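Local coordinates for protein gamma-glutamyltranspeptidase (Ggt) (Helicobacter pylori 26695, PDB 5BPK) that probably transfers or hydrolyses gamma-glutamyl groups from substrates such as glutathione, as an Ntn-hydrolase of the gamma-glutamyltranspeptidase family, at residues P282-G285 with G286-I290; A217-L220 with N221-T225; L203-Q206 with E207-F211; N298-L301 with S302-G305; G142-A145 with M146-Y150. All coordinates share one frame; numbering follows the deposited sequence.

Interaction 1: P282-G285 with G286-I290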
loop_
_atom_site.group_PDB
_atom_site.type_symbol
_atom_site.label_atom_id
_atom_site.label_comp_id
_atom_site.label_asym_id
_atom_site.label_seq_id
_atom_site.Cartn_x
_atom_site.Cartn_y
_atom_site.Cartn_z
ATOM N N PRO A 282 -0.820 1.166 12.561
ATOM C CA PRO A 282 0.175 0.124 12.336
ATOM C C PRO A 282 0.951 0.165 11.019
ATOM O O PRO A 282 1.642 -0.799 10.705
ATOM C CB PRO A 282 -0.659 -1.153 12.428
ATOM C CG PRO A 282 -1.948 -0.748 11.854
ATOM C CD PRO A 282 -2.177 0.653 12.333
ATOM N N SER A 283 0.869 1.261 10.273
ATOM C CA SER A 283 1.872 1.504 9.243
ATOM C C SER A 283 3.059 2.287 9.808
ATOM O O SER A 283 2.898 3.114 10.704
ATOM C CB SER A 283 1.301 2.244 8.051
ATOM O OG SER A 283 2.240 2.200 7.006
ATOM N N SER A 284 4.240 2.004 9.266
ATOM C CA SER A 284 5.446 2.790 9.489
ATOM C C SER A 284 5.582 3.863 8.407
ATOM O O SER A 284 6.421 4.760 8.518
ATOM C CB SER A 284 6.671 1.873 9.410
ATOM O OG SER A 284 6.854 1.380 8.087
ATOM N N GLY A 285 4.757 3.777 7.366
ATOM C CA GLY A 285 4.980 4.564 6.157
ATOM C C GLY A 285 4.946 6.070 6.347
ATOM O O GLY A 285 5.874 6.775 5.958
ATOM N N GLY A 286 3.878 6.555 6.960
ATOM C CA GLY A 286 3.723 7.991 7.182
ATOM C C GLY A 286 4.825 8.566 8.061
ATOM O O GLY A 286 5.348 9.664 7.803
ATOM N N THR A 287 5.194 7.820 9.098
ATOM C CA THR A 287 6.203 8.292 10.032
ATOM C C THR A 287 7.535 8.472 9.329
ATOM O O THR A 287 8.163 9.527 9.436
ATOM C CB THR A 287 6.343 7.325 11.223
ATOM O OG1 THR A 287 5.122 7.328 11.976
ATOM C CG2 THR A 287 7.524 7.696 12.132
ATOM N N HIS A 288 7.989 7.440 8.623
ATOM C CA HIS A 288 9.278 7.531 7.948
ATOM C C HIS A 288 9.270 8.476 6.735
ATOM O O HIS A 288 10.289 9.100 6.437
ATOM C CB HIS A 288 9.832 6.157 7.594
ATOM C CG HIS A 288 10.027 5.282 8.788
ATOM N ND1 HIS A 288 10.738 5.689 9.894
ATOM C CD2 HIS A 288 9.583 4.034 9.063
ATOM C CE1 HIS A 288 10.720 4.728 10.803
ATOM N NE2 HIS A 288 10.024 3.712 10.323
ATOM N N LEU A 289 8.131 8.589 6.059
ATOM C CA LEU A 289 7.964 9.552 4.972
ATOM C C LEU A 289 8.245 10.949 5.503
ATOM O O LEU A 289 9.042 11.688 4.944
ATOM C CB LEU A 289 6.534 9.488 4.428
ATOM C CG LEU A 289 6.092 10.620 3.507
ATOM C CD1 LEU A 289 7.011 10.700 2.305
ATOM C CD2 LEU A 289 4.620 10.417 3.120
ATOM N N ILE A 290 7.627 11.278 6.633
ATOM C CA ILE A 290 7.758 12.614 7.220
ATOM C C ILE A 290 9.171 12.824 7.783
ATOM O O ILE A 290 9.751 13.898 7.631
ATOM C CB ILE A 290 6.664 12.837 8.299
ATOM C CG1 ILE A 290 5.310 13.019 7.604
ATOM C CG2 ILE A 290 6.983 14.032 9.214
ATOM C CD1 ILE A 290 4.122 12.850 8.502
HETATM O O HOH W 1 3.446 5.762 10.443
#
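The N-terminal turn of helix 285-296 brings S284 and H288 together, with the S284 side chain about 7 Å from the bound dihydro-oxazolyl amino acid inhibitor. H288 N donates to S284 O at 3.1 Å in an almost straight bond (175°), and L289 N follows by donating to G285 O at 2.9 Å. The imidazole of H288 folds back over the start of the helix. With CG beside the backbone N (chi1 -59°), its CD2 comes within 3.6 Å of S284 CB, and the same CD2 lies 3.3 Å from S284 O. The ring is tilted to that carbonyl oxygen, presenting neither its face nor its rim squarely.

This is a capped helix start: S283 lies ahead of the turn, and its OG accepts from G285 N at 3.0 Å, satisfying one of the amide protons that the first turn leaves without a helical partner. A water accepts from T287 N at 3.0 Å and donates to S283 O at 2.7 Å. The cap is also where two chains meet. S283 OG is hydrogen-bonded to M74 O of the other chain, and S284 OG to S72 O of that chain, with a weak bond from R326 besides. H288 ND1 is hydrogen-bonded to Q291 OE1, which probably limits the rotation of the ring.

Interaction 2: A217-L220 with N221-T225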
loop_
_atom_site.group_PDB
_atom_site.type_symbol
_atom_site.label_atom_id
_atom_site.label_comp_id
_atom_site.label_asym_id
_atom_site.label_seq_id
_atom_site.Cartn_x
_atom_site.Cartn_y
_atom_site.Cartn_z
ATOM N N ALA A 217 -19.022 -13.461 -7.083
ATOM C CA ALA A 217 -20.261 -12.698 -7.259
ATOM C C ALA A 217 -21.266 -13.023 -6.145
ATOM O O ALA A 217 -21.927 -12.125 -5.626
ATOM C CB ALA A 217 -20.874 -12.948 -8.649
ATOM N N LYS A 218 -21.355 -14.300 -5.767
ATOM C CA LYS A 218 -22.198 -14.715 -4.641
ATOM C C LYS A 218 -21.793 -13.991 -3.352
ATOM O O LYS A 218 -22.628 -13.492 -2.619
ATOM C CB LYS A 218 -22.118 -16.236 -4.410
ATOM C CG LYS A 218 -23.212 -17.052 -5.045
ATOM C CD LYS A 218 -23.184 -18.511 -4.568
ATOM C CE LYS A 218 -23.728 -18.695 -3.150
ATOM N NZ LYS A 218 -23.521 -20.093 -2.640
ATOM N N THR A 219 -20.498 -13.949 -3.078
ATOM C CA THR A 219 -20.008 -13.286 -1.869
ATOM C C THR A 219 -20.306 -11.783 -1.883
ATOM O O THR A 219 -20.768 -11.220 -0.883
ATOM C CB THR A 219 -18.510 -13.526 -1.679
ATOM O OG1 THR A 219 -18.269 -14.941 -1.639
ATOM C CG2 THR A 219 -18.029 -12.882 -0.390
ATOM N N LEU A 220 -20.042 -11.147 -3.020
ATOM C CA LEU A 220 -20.333 -9.727 -3.196
ATOM C C LEU A 220 -21.822 -9.446 -3.044
ATOM O O LEU A 220 -22.217 -8.423 -2.474
ATOM C CB LEU A 220 -19.831 -9.237 -4.556
ATOM C CG LEU A 220 -18.308 -9.218 -4.726
ATOM C CD1 LEU A 220 -17.942 -8.807 -6.140
ATOM C CD2 LEU A 220 -17.633 -8.304 -3.707
ATOM N N ASN A 221 -22.651 -10.369 -3.520
ATOM C CA ASN A 221 -24.102 -10.221 -3.359
ATOM C C ASN A 221 -24.560 -10.311 -1.896
ATOM O O ASN A 221 -25.502 -9.620 -1.504
ATOM C CB ASN A 221 -24.852 -11.229 -4.232
ATOM C CG ASN A 221 -25.253 -10.650 -5.578
ATOM O OD1 ASN A 221 -26.026 -9.691 -5.640
ATOM N ND2 ASN A 221 -24.759 -11.243 -6.661
ATOM N N GLN A 222 -23.899 -11.152 -1.101
ATOM C CA GLN A 222 -24.147 -11.212 0.342
ATOM C C GLN A 222 -23.818 -9.877 1.002
ATOM O O GLN A 222 -24.558 -9.395 1.870
ATOM C CB GLN A 222 -23.336 -12.333 1.014
ATOM C CG GLN A 222 -23.888 -13.718 0.776
ATOM C CD GLN A 222 -25.320 -13.858 1.290
ATOM O OE1 GLN A 222 -26.267 -13.860 0.508
ATOM N NE2 GLN A 222 -25.478 -13.934 2.608
ATOM N N ILE A 223 -22.721 -9.273 0.563
ATOM C CA ILE A 223 -22.305 -7.980 1.078
ATOM C C ILE A 223 -23.305 -6.904 0.653
ATOM O O ILE A 223 -23.700 -6.076 1.467
ATOM C CB ILE A 223 -20.861 -7.644 0.638
ATOM C CG1 ILE A 223 -19.880 -8.675 1.226
ATOM C CG2 ILE A 223 -20.477 -6.221 1.060
ATOM C CD1 ILE A 223 -18.497 -8.712 0.542
ATOM N N LYS A 224 -23.723 -6.941 -0.613
ATOM C CA LYS A 224 -24.730 -6.011 -1.128
ATOM C C LYS A 224 -25.994 -6.050 -0.276
ATOM O O LYS A 224 -26.541 -5.009 0.068
ATOM C CB LYS A 224 -25.074 -6.346 -2.584
ATOM C CG LYS A 224 -26.227 -5.528 -3.182
ATOM C CD LYS A 224 -26.444 -5.907 -4.631
ATOM C CE LYS A 224 -27.717 -5.328 -5.198
ATOM N NZ LYS A 224 -27.799 -5.565 -6.659
ATOM N N THR A 225 -26.444 -7.257 0.054
ATOM C CA THR A 225 -27.732 -7.454 0.729
ATOM C C THR A 225 -27.688 -7.207 2.241
ATOM O O THR A 225 -28.645 -6.660 2.806
ATOM C CB THR A 225 -28.280 -8.878 0.447
ATOM O OG1 THR A 225 -28.528 -9.017 -0.958
ATOM C CG2 THR A 225 -29.584 -9.133 1.199
HETATM O O HOH W 2 -25.356 -14.348 -2.585
#
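N221 reaches back along its helix to A217, one turn earlier, and grips the same carbonyl twice. Its backbone N donates to A217 O at 2.8 Å, while the side-chain ND2 adds a weak, strongly bent bond to that oxygen at 3.1 Å (130°). The amide is thus turned toward the preceding turn, and ND2 has a second, weak partner in E167.

Q222, the next residue, heads off in a different direction. Its chain is bent at chi2 (-59°), and a water joins its OE1 to the backbone of K218: the water donates to K218 O at 2.9 Å and, over a longer 3.3 Å, to Q222 OE1. K218 O therefore takes both this water and the helical N-H of Q222, 3.1 Å away.

I223 lies on the apolar side. CG1 stands beside the backbone N (chi1 -63°), which carries CD1 back toward the earlier turn: it ends 4.4 Å from L220 CD2 and 4.3 Å from T219 CG2, a loose meeting of methyl groups. T219 OG1 has its stronger partner in A33 O of the other chain; D215 O is also within hydrogen-bonding distance, and the two share or alternate for the single hydroxyl proton. K224 runs out fully extended to a salt bridge with D160.

All of this lies on helix 214-226, whose A217, L220 and N221 pack on helix 155-168, while L220 also touches F70 and V74 of helix 61-75.

Interaction 3: L203-Q206 with E207-F211. With EDO (1,2-ethanediol), chain G.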
loop_
_atom_site.group_PDB
_atom_site.type_symbol
_atom_site.label_atom_id
_atom_site.label_comp_id
_atom_site.label_asym_id
_atom_site.label_seq_id
_atom_site.Cartn_x
_atom_site.Cartn_y
_atom_site.Cartn_z
ATOM N N LEU A 203 -6.685 -26.052 -17.062
ATOM C CA LEU A 203 -5.863 -25.414 -18.071
ATOM C C LEU A 203 -5.602 -23.953 -17.692
ATOM O O LEU A 203 -6.436 -23.314 -17.045
ATOM C CB LEU A 203 -6.501 -25.526 -19.454
ATOM C CG LEU A 203 -6.725 -26.951 -19.973
ATOM C CD1 LEU A 203 -7.250 -26.898 -21.401
ATOM C CD2 LEU A 203 -5.455 -27.814 -19.894
ATOM N N ASP A 204 -4.429 -23.447 -18.070
ATOM C CA ASP A 204 -4.045 -22.068 -17.744
ATOM C C ASP A 204 -4.941 -21.056 -18.448
ATOM O O ASP A 204 -5.250 -21.224 -19.629
ATOM C CB ASP A 204 -2.602 -21.777 -18.173
ATOM C CG ASP A 204 -1.575 -22.624 -17.436
ATOM O OD1 ASP A 204 -1.895 -23.160 -16.357
ATOM O OD2 ASP A 204 -0.434 -22.730 -17.942
ATOM N N TYR A 205 -5.330 -19.999 -17.733
ATOM C CA TYR A 205 -5.949 -18.825 -18.354
ATOM C C TYR A 205 -4.905 -18.099 -19.190
ATOM O O TYR A 205 -3.752 -17.953 -18.767
ATOM C CB TYR A 205 -6.546 -17.879 -17.303
ATOM C CG TYR A 205 -7.931 -18.277 -16.866
ATOM C CD1 TYR A 205 -9.030 -18.045 -17.688
ATOM C CD2 TYR A 205 -8.152 -18.896 -15.637
ATOM C CE1 TYR A 205 -10.298 -18.421 -17.298
ATOM C CE2 TYR A 205 -9.421 -19.276 -15.247
ATOM C CZ TYR A 205 -10.490 -19.039 -16.082
ATOM O OH TYR A 205 -11.756 -19.415 -15.696
ATOM N N GLN A 206 -5.322 -17.671 -20.381
ATOM C CA GLN A 206 -4.459 -17.018 -21.350
ATOM C C GLN A 206 -4.989 -15.635 -21.675
ATOM O O GLN A 206 -6.157 -15.318 -21.413
ATOM C CB GLN A 206 -4.403 -17.840 -22.646
ATOM C CG GLN A 206 -3.952 -19.281 -22.453
ATOM C CD GLN A 206 -2.505 -19.397 -22.010
ATOM O OE1 GLN A 206 -1.749 -18.424 -22.048
ATOM N NE2 GLN A 206 -2.105 -20.599 -21.600
ATOM N N GLU A 207 -4.122 -14.816 -22.253
ATOM C CA GLU A 207 -4.499 -13.464 -22.665
ATOM C C GLU A 207 -5.724 -13.500 -23.579
ATOM O O GLU A 207 -5.749 -14.235 -24.572
ATOM C CB GLU A 207 -3.333 -12.777 -23.381
ATOM C CG GLU A 207 -3.631 -11.328 -23.792
ATOM C CD GLU A 207 -2.481 -10.656 -24.541
ATOM O OE1 GLU A 207 -1.347 -11.191 -24.559
ATOM O OE2 GLU A 207 -2.721 -9.578 -25.113
ATOM N N GLY A 208 -6.737 -12.713 -23.225
ATOM C CA GLY A 208 -7.973 -12.622 -23.994
ATOM C C GLY A 208 -9.096 -13.546 -23.551
ATOM O O GLY A 208 -10.232 -13.371 -23.986
ATOM N N ASP A 209 -8.798 -14.523 -22.692
ATOM C CA ASP A 209 -9.828 -15.417 -22.150
ATOM C C ASP A 209 -10.770 -14.641 -21.248
ATOM O O ASP A 209 -10.332 -13.754 -20.526
ATOM C CB ASP A 209 -9.230 -16.555 -21.307
ATOM C CG ASP A 209 -8.582 -17.648 -22.137
ATOM O OD1 ASP A 209 -8.806 -17.726 -23.366
ATOM O OD2 ASP A 209 -7.849 -18.460 -21.536
ATOM N N LEU A 210 -12.050 -15.007 -21.281
ATOM C CA LEU A 210 -13.054 -14.457 -20.374
ATOM C C LEU A 210 -12.892 -15.099 -18.998
ATOM O O LEU A 210 -12.965 -16.327 -18.857
ATOM C CB LEU A 210 -14.468 -14.711 -20.913
ATOM C CG LEU A 210 -15.584 -13.953 -20.198
ATOM C CD1 LEU A 210 -15.479 -12.460 -20.469
ATOM C CD2 LEU A 210 -16.944 -14.482 -20.602
ATOM N N PHE A 211 -12.657 -14.260 -17.994
ATOM C CA PHE A 211 -12.460 -14.691 -16.612
ATOM C C PHE A 211 -13.729 -14.352 -15.822
ATOM O O PHE A 211 -14.014 -13.178 -15.570
ATOM C CB PHE A 211 -11.252 -13.973 -16.017
ATOM C CG PHE A 211 -10.854 -14.475 -14.667
ATOM C CD1 PHE A 211 -10.487 -15.796 -14.493
ATOM C CD2 PHE A 211 -10.859 -13.641 -13.567
ATOM C CE1 PHE A 211 -10.132 -16.278 -13.253
ATOM C CE2 PHE A 211 -10.488 -14.119 -12.320
ATOM C CZ PHE A 211 -10.123 -15.438 -12.167
HETATM C C1 EDO G . -2.457 -20.172 -13.852
HETATM O O1 EDO G . -1.646 -20.905 -14.782
HETATM C C2 EDO G . -3.455 -19.341 -14.632
HETATM O O2 EDO G . -4.509 -20.140 -15.144
HETATM O O HOH W 3 -13.906 -17.945 -16.584
HETATM O O HOH W 4 -1.403 -15.686 -22.824
#
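From Q206 to D209 the backbone makes a type II beta turn, closed by D209 N donating to Q206 O at 3.0 Å. The turn leads into strand 210-211 but forms no hairpin, since strands 203-204 and 210-211 pair with different partners, 198-199 and 170-171. At its third position G208 adopts a positive phi (93°), where a CB would press on the preceding carbonyl oxygen.

D209 OD2 accepts from Q206 N at 2.9 Å, met from above the carboxylate plane, and the same oxygen forms a salt bridge with K199. Side chain and backbone thus clasp Q206 at both its N-H and its C=O. A water accepts from E207 N and donates to Q206 OE1.

Y205 and F211 form a T-shaped pair, ring planes at 90° and centroids 5.0 Å apart, with the edge of F211 directed at the face of Y205. F211 holds CG opposite its backbone N (chi1 -172°), which carries its ring edge to Y205. CD1 of F211 approaches CZ of Y205 to 3.6 Å, toward the rim, while D209 CB lies at the edge of the tyrosine ring. A 1,2-ethanediol, probably from the crystallisation liquor, accepts from Y205 N through O2 at 2.7 Å and donates through O1 to D204 OD1, which also pairs with R184. A water is hydrogen-bonded to Y205 OH at 2.8 Å and donates to L210 O at 2.9 Å.

Interaction 4: N298-L301 with S302-G305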
loop_
_atom_site.group_PDB
_atom_site.type_symbol
_atom_site.label_atom_id
_atom_site.label_comp_id
_atom_site.label_asym_id
_atom_site.label_seq_id
_atom_site.Cartn_x
_atom_site.Cartn_y
_atom_site.Cartn_z
ATOM N N ASN A 298 16.366 20.379 5.348
ATOM C CA ASN A 298 17.552 21.145 5.733
ATOM C C ASN A 298 18.448 21.571 4.575
ATOM O O ASN A 298 19.357 22.393 4.763
ATOM C CB ASN A 298 18.363 20.372 6.767
ATOM C CG ASN A 298 17.663 20.299 8.107
ATOM O OD1 ASN A 298 17.683 21.264 8.883
ATOM N ND2 ASN A 298 17.018 19.158 8.384
ATOM N N ALA A 299 18.198 21.026 3.392
ATOM C CA ALA A 299 18.948 21.385 2.202
ATOM C C ALA A 299 18.037 22.099 1.199
ATOM O O ALA A 299 16.846 21.805 1.120
ATOM C CB ALA A 299 19.550 20.126 1.576
ATOM N N ASP A 300 18.597 23.031 0.432
ATOM C CA ASP A 300 17.885 23.613 -0.706
ATOM C C ASP A 300 18.050 22.675 -1.900
ATOM O O ASP A 300 18.934 22.844 -2.731
ATOM C CB ASP A 300 18.417 25.012 -1.035
ATOM C CG ASP A 300 17.675 25.665 -2.197
ATOM O OD1 ASP A 300 16.660 25.101 -2.665
ATOM O OD2 ASP A 300 18.099 26.756 -2.634
ATOM N N LEU A 301 17.181 21.679 -1.984
ATOM C CA LEU A 301 17.286 20.700 -3.058
ATOM C C LEU A 301 17.017 21.335 -4.428
ATOM O O LEU A 301 17.637 20.950 -5.422
ATOM C CB LEU A 301 16.351 19.522 -2.812
ATOM C CG LEU A 301 16.567 18.706 -1.540
ATOM C CD1 LEU A 301 15.525 17.609 -1.518
ATOM C CD2 LEU A 301 17.974 18.111 -1.412
ATOM N N SER A 302 16.131 22.331 -4.481
ATOM C CA SER A 302 15.769 22.959 -5.757
ATOM C C SER A 302 16.979 23.560 -6.482
ATOM O O SER A 302 16.985 23.643 -7.704
ATOM C CB SER A 302 14.702 24.041 -5.559
ATOM O OG SER A 302 15.261 25.218 -5.002
ATOM N N ALA A 303 17.991 23.984 -5.724
ATOM C CA ALA A 303 19.157 24.651 -6.294
ATOM C C ALA A 303 19.882 23.788 -7.319
ATOM O O ALA A 303 20.310 24.293 -8.354
ATOM C CB ALA A 303 20.129 25.067 -5.185
ATOM N N LEU A 304 20.050 22.499 -7.019
ATOM C CA LEU A 304 20.755 21.600 -7.926
ATOM C C LEU A 304 19.816 20.788 -8.804
ATOM O O LEU A 304 20.228 20.303 -9.848
ATOM C CB LEU A 304 21.688 20.661 -7.161
ATOM C CG LEU A 304 22.886 21.342 -6.502
ATOM C CD1 LEU A 304 23.629 20.352 -5.642
ATOM C CD2 LEU A 304 23.806 21.944 -7.540
ATOM N N GLY A 305 18.563 20.644 -8.376
ATOM C CA GLY A 305 17.528 20.036 -9.200
ATOM C C GLY A 305 17.473 18.522 -9.181
ATOM O O GLY A 305 18.267 17.846 -8.518
HETATM O O HOH W 5 20.769 21.208 -4.063
HETATM O O HOH W 6 17.322 27.859 -5.095
#
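S302 and D300 are joined by a short side-chain hydrogen bond, S302 OG donating to D300 OD1 at 2.7 Å. The serine proton meets the syn lone pair of OD1, the one on the side of the other carboxylate oxygen. That second oxygen, OD2, lies alongside A303, 3.7 Å from its CB, and accepts from a water at 2.8 Å; the same water gives a weak bond to S302 OG.

The torsions set this up. D300 carries its CG opposite the backbone N (chi1 -179°), which swings the carboxylate forward over the residues that follow, and S302 turns OG inward between its own N and carbonyl carbon (chi1 76°).

Beneath the side chains, the backbone of 302-304 winds through a single helix-like turn without the regular bonds of a helix. A303 N makes a weak bond to D300 O at 3.3 Å. L301 O accepts two backbone bonds: G305 N comes in nearly along the carbonyl direction at 3.1 Å, and L304 N approaches from well above the carbonyl plane at 3.3 Å. G305 then leaves the turn at positive phi (83°), a conformation that suits glycine. Upstream, D300 is the centre of an inverse gamma turn, closed by a weak bond from L301 N to A299 O.

The turn is a surface loop between helices 285-296 and 309-329. N311 of the latter is a further donor to L301 O, through ND2, L304 packs on K310 and N311, D110 of the other chain touches L301 and S302, and A299 rests on F353 of helix 346-354.

Interaction 5: G142-A145 with M146-Y150. With EDO (1,2-ethanediol), chain M.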
loop_
_atom_site.group_PDB
_atom_site.type_symbol
_atom_site.label_atom_id
_atom_site.label_comp_id
_atom_site.label_asym_id
_atom_site.label_seq_id
_atom_site.Cartn_x
_atom_site.Cartn_y
_atom_site.Cartn_z
ATOM N N GLY A 142 -13.556 -2.098 6.142
ATOM C CA GLY A 142 -13.030 -0.782 5.820
ATOM C C GLY A 142 -13.903 -0.050 4.821
ATOM O O GLY A 142 -14.195 1.141 4.997
ATOM N N MET A 143 -14.314 -0.751 3.762
ATOM C CA MET A 143 -15.192 -0.140 2.761
ATOM C C MET A 143 -16.487 0.333 3.398
ATOM O O MET A 143 -16.920 1.465 3.158
ATOM C CB MET A 143 -15.511 -1.108 1.617
ATOM C CG MET A 143 -14.318 -1.515 0.753
ATOM S SD MET A 143 -13.414 -0.169 -0.038
ATOM C CE MET A 143 -11.917 -0.161 0.924
ATOM N N GLU A 144 -17.093 -0.513 4.229
ATOM C CA GLU A 144 -18.361 -0.147 4.854
ATOM C C GLU A 144 -18.197 1.017 5.841
ATOM O O GLU A 144 -19.027 1.935 5.884
ATOM C CB GLU A 144 -18.999 -1.343 5.559
ATOM C CG GLU A 144 -20.398 -1.027 6.069
ATOM C CD GLU A 144 -21.040 -2.189 6.781
ATOM O OE1 GLU A 144 -21.857 -2.871 6.141
ATOM O OE2 GLU A 144 -20.718 -2.418 7.970
ATOM N N ALA A 145 -17.138 0.970 6.638
ATOM C CA ALA A 145 -16.865 2.012 7.628
ATOM C C ALA A 145 -16.767 3.400 6.995
ATOM O O ALA A 145 -17.394 4.355 7.472
ATOM C CB ALA A 145 -15.595 1.689 8.403
ATOM N N MET A 146 -15.999 3.532 5.917
ATOM C CA MET A 146 -15.886 4.859 5.302
ATOM C C MET A 146 -17.192 5.280 4.619
ATOM O O MET A 146 -17.581 6.440 4.705
ATOM C CB MET A 146 -14.661 5.009 4.389
ATOM C CG MET A 146 -14.639 4.243 3.112
ATOM S SD MET A 146 -13.087 4.685 2.272
ATOM C CE MET A 146 -12.274 3.103 2.186
ATOM N N LEU A 147 -17.894 4.343 3.993
ATOM C CA LEU A 147 -19.174 4.672 3.368
ATOM C C LEU A 147 -20.182 5.166 4.403
ATOM O O LEU A 147 -20.841 6.199 4.208
ATOM C CB LEU A 147 -19.751 3.456 2.652
ATOM C CG LEU A 147 -20.973 3.763 1.792
ATOM C CD1 LEU A 147 -20.620 4.774 0.697
ATOM C CD2 LEU A 147 -21.522 2.483 1.206
ATOM N N LYS A 148 -20.300 4.432 5.505
ATOM C CA LYS A 148 -21.236 4.803 6.562
ATOM C C LYS A 148 -20.938 6.173 7.163
ATOM O O LYS A 148 -21.853 6.956 7.386
ATOM C CB LYS A 148 -21.293 3.738 7.655
ATOM C CG LYS A 148 -22.163 2.556 7.284
ATOM C CD LYS A 148 -22.420 1.634 8.482
ATOM C CE LYS A 148 -23.414 0.529 8.132
ATOM N NZ LYS A 148 -23.892 -0.215 9.334
ATOM N N LYS A 149 -19.666 6.468 7.428
ATOM C CA LYS A 149 -19.308 7.709 8.128
ATOM C C LYS A 149 -19.311 8.941 7.219
ATOM O O LYS A 149 -19.694 10.030 7.663
ATOM C CB LYS A 149 -17.945 7.567 8.797
ATOM C CG LYS A 149 -17.660 8.565 9.895
ATOM C CD LYS A 149 -16.499 8.105 10.770
ATOM C CE LYS A 149 -16.338 8.983 12.007
ATOM N NZ LYS A 149 -15.313 8.424 12.948
ATOM N N TYR A 150 -18.891 8.767 5.963
ATOM C CA TYR A 150 -18.599 9.897 5.078
ATOM C C TYR A 150 -19.184 9.835 3.668
ATOM O O TYR A 150 -19.051 10.805 2.930
ATOM C CB TYR A 150 -17.086 10.104 4.961
ATOM C CG TYR A 150 -16.379 10.387 6.263
ATOM C CD1 TYR A 150 -16.683 11.527 7.012
ATOM C CD2 TYR A 150 -15.389 9.534 6.744
ATOM C CE1 TYR A 150 -16.040 11.793 8.211
ATOM C CE2 TYR A 150 -14.727 9.800 7.951
ATOM C CZ TYR A 150 -15.060 10.929 8.679
ATOM O OH TYR A 150 -14.419 11.207 9.866
HETATM C C1 EDO M . -17.554 2.557 11.324
HETATM O O1 EDO M . -16.470 2.641 12.251
HETATM C C2 EDO M . -17.683 3.875 10.568
HETATM O O2 EDO M . -18.942 3.947 9.885
#
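M146, L147, K148 and K149 each donate a backbone N-H to G142, M143, E144 and A145 in turn, the regular bonding of helix 139-150. The shortest of the four is K148 N to E144 O at 2.8 Å. A145 O has a further donor, O2 of a 1,2-ethanediol at 2.9 Å, a molecule probably from the crystallisation liquor that also bonds to W263 NE1. Its O2 sits 3.2 Å from K148 CB.

The apolar contact belongs to the two methionines, which run alongside each other in the same direction. Their terminal methyl groups meet, M143 CE to M146 CE at 3.5 Å, and M146 CE is 4.1 Å from M143 SD. M143 is bent at both chi2 and chi3, whereas M146 holds CG in the tight space between N and carbonyl carbon (chi1 69°) and bends later, at chi3. This pair faces the protein interior: M143 packs on F70 of helix 61-75 and F102 of strand 97-102, M146 on V66 and L100, and M143 also touches Y4 of the other chain.

On the outer face E144 and K148 run alongside each other, one helical turn apart, both extended beyond CG. It is mainly their aliphatic parts that touch, E144 CD standing 3.9 Å from K148 CE, while OE2 of E144 and NZ of K148 remain 4.1 Å apart, too far for a salt bridge. The firmer polar partner of the glutamate lies elsewhere, OE1 accepting from A228 N. The opposite charges probably attract only weakly here, so that the helix presents a charged outer side against an inner side of sulfur and methyl groups.

Overall arrangement
From the N terminus, interaction 5 comes first, on helix 139-150; interaction 3 follows at the turn before strand 210-211, then interaction 2 on helix 214-226, interaction 1 at the start of helix 285-296 and interaction 4 in the loop after that helix. All are local and in series, so none nests in or crosses another; interactions 3 and 4 close turns, interactions 2 and 5 lie along helices, and interaction 1 caps the start of one. Interactions 2 and 5 are neighbours, nearest atoms about 6 Å apart, both packing on helices 61-75 and 155-168. The centres of interactions 1 and 4 are about 23 Å apart. Interaction 1 lies across the chain's centre from interactions 2 and 3.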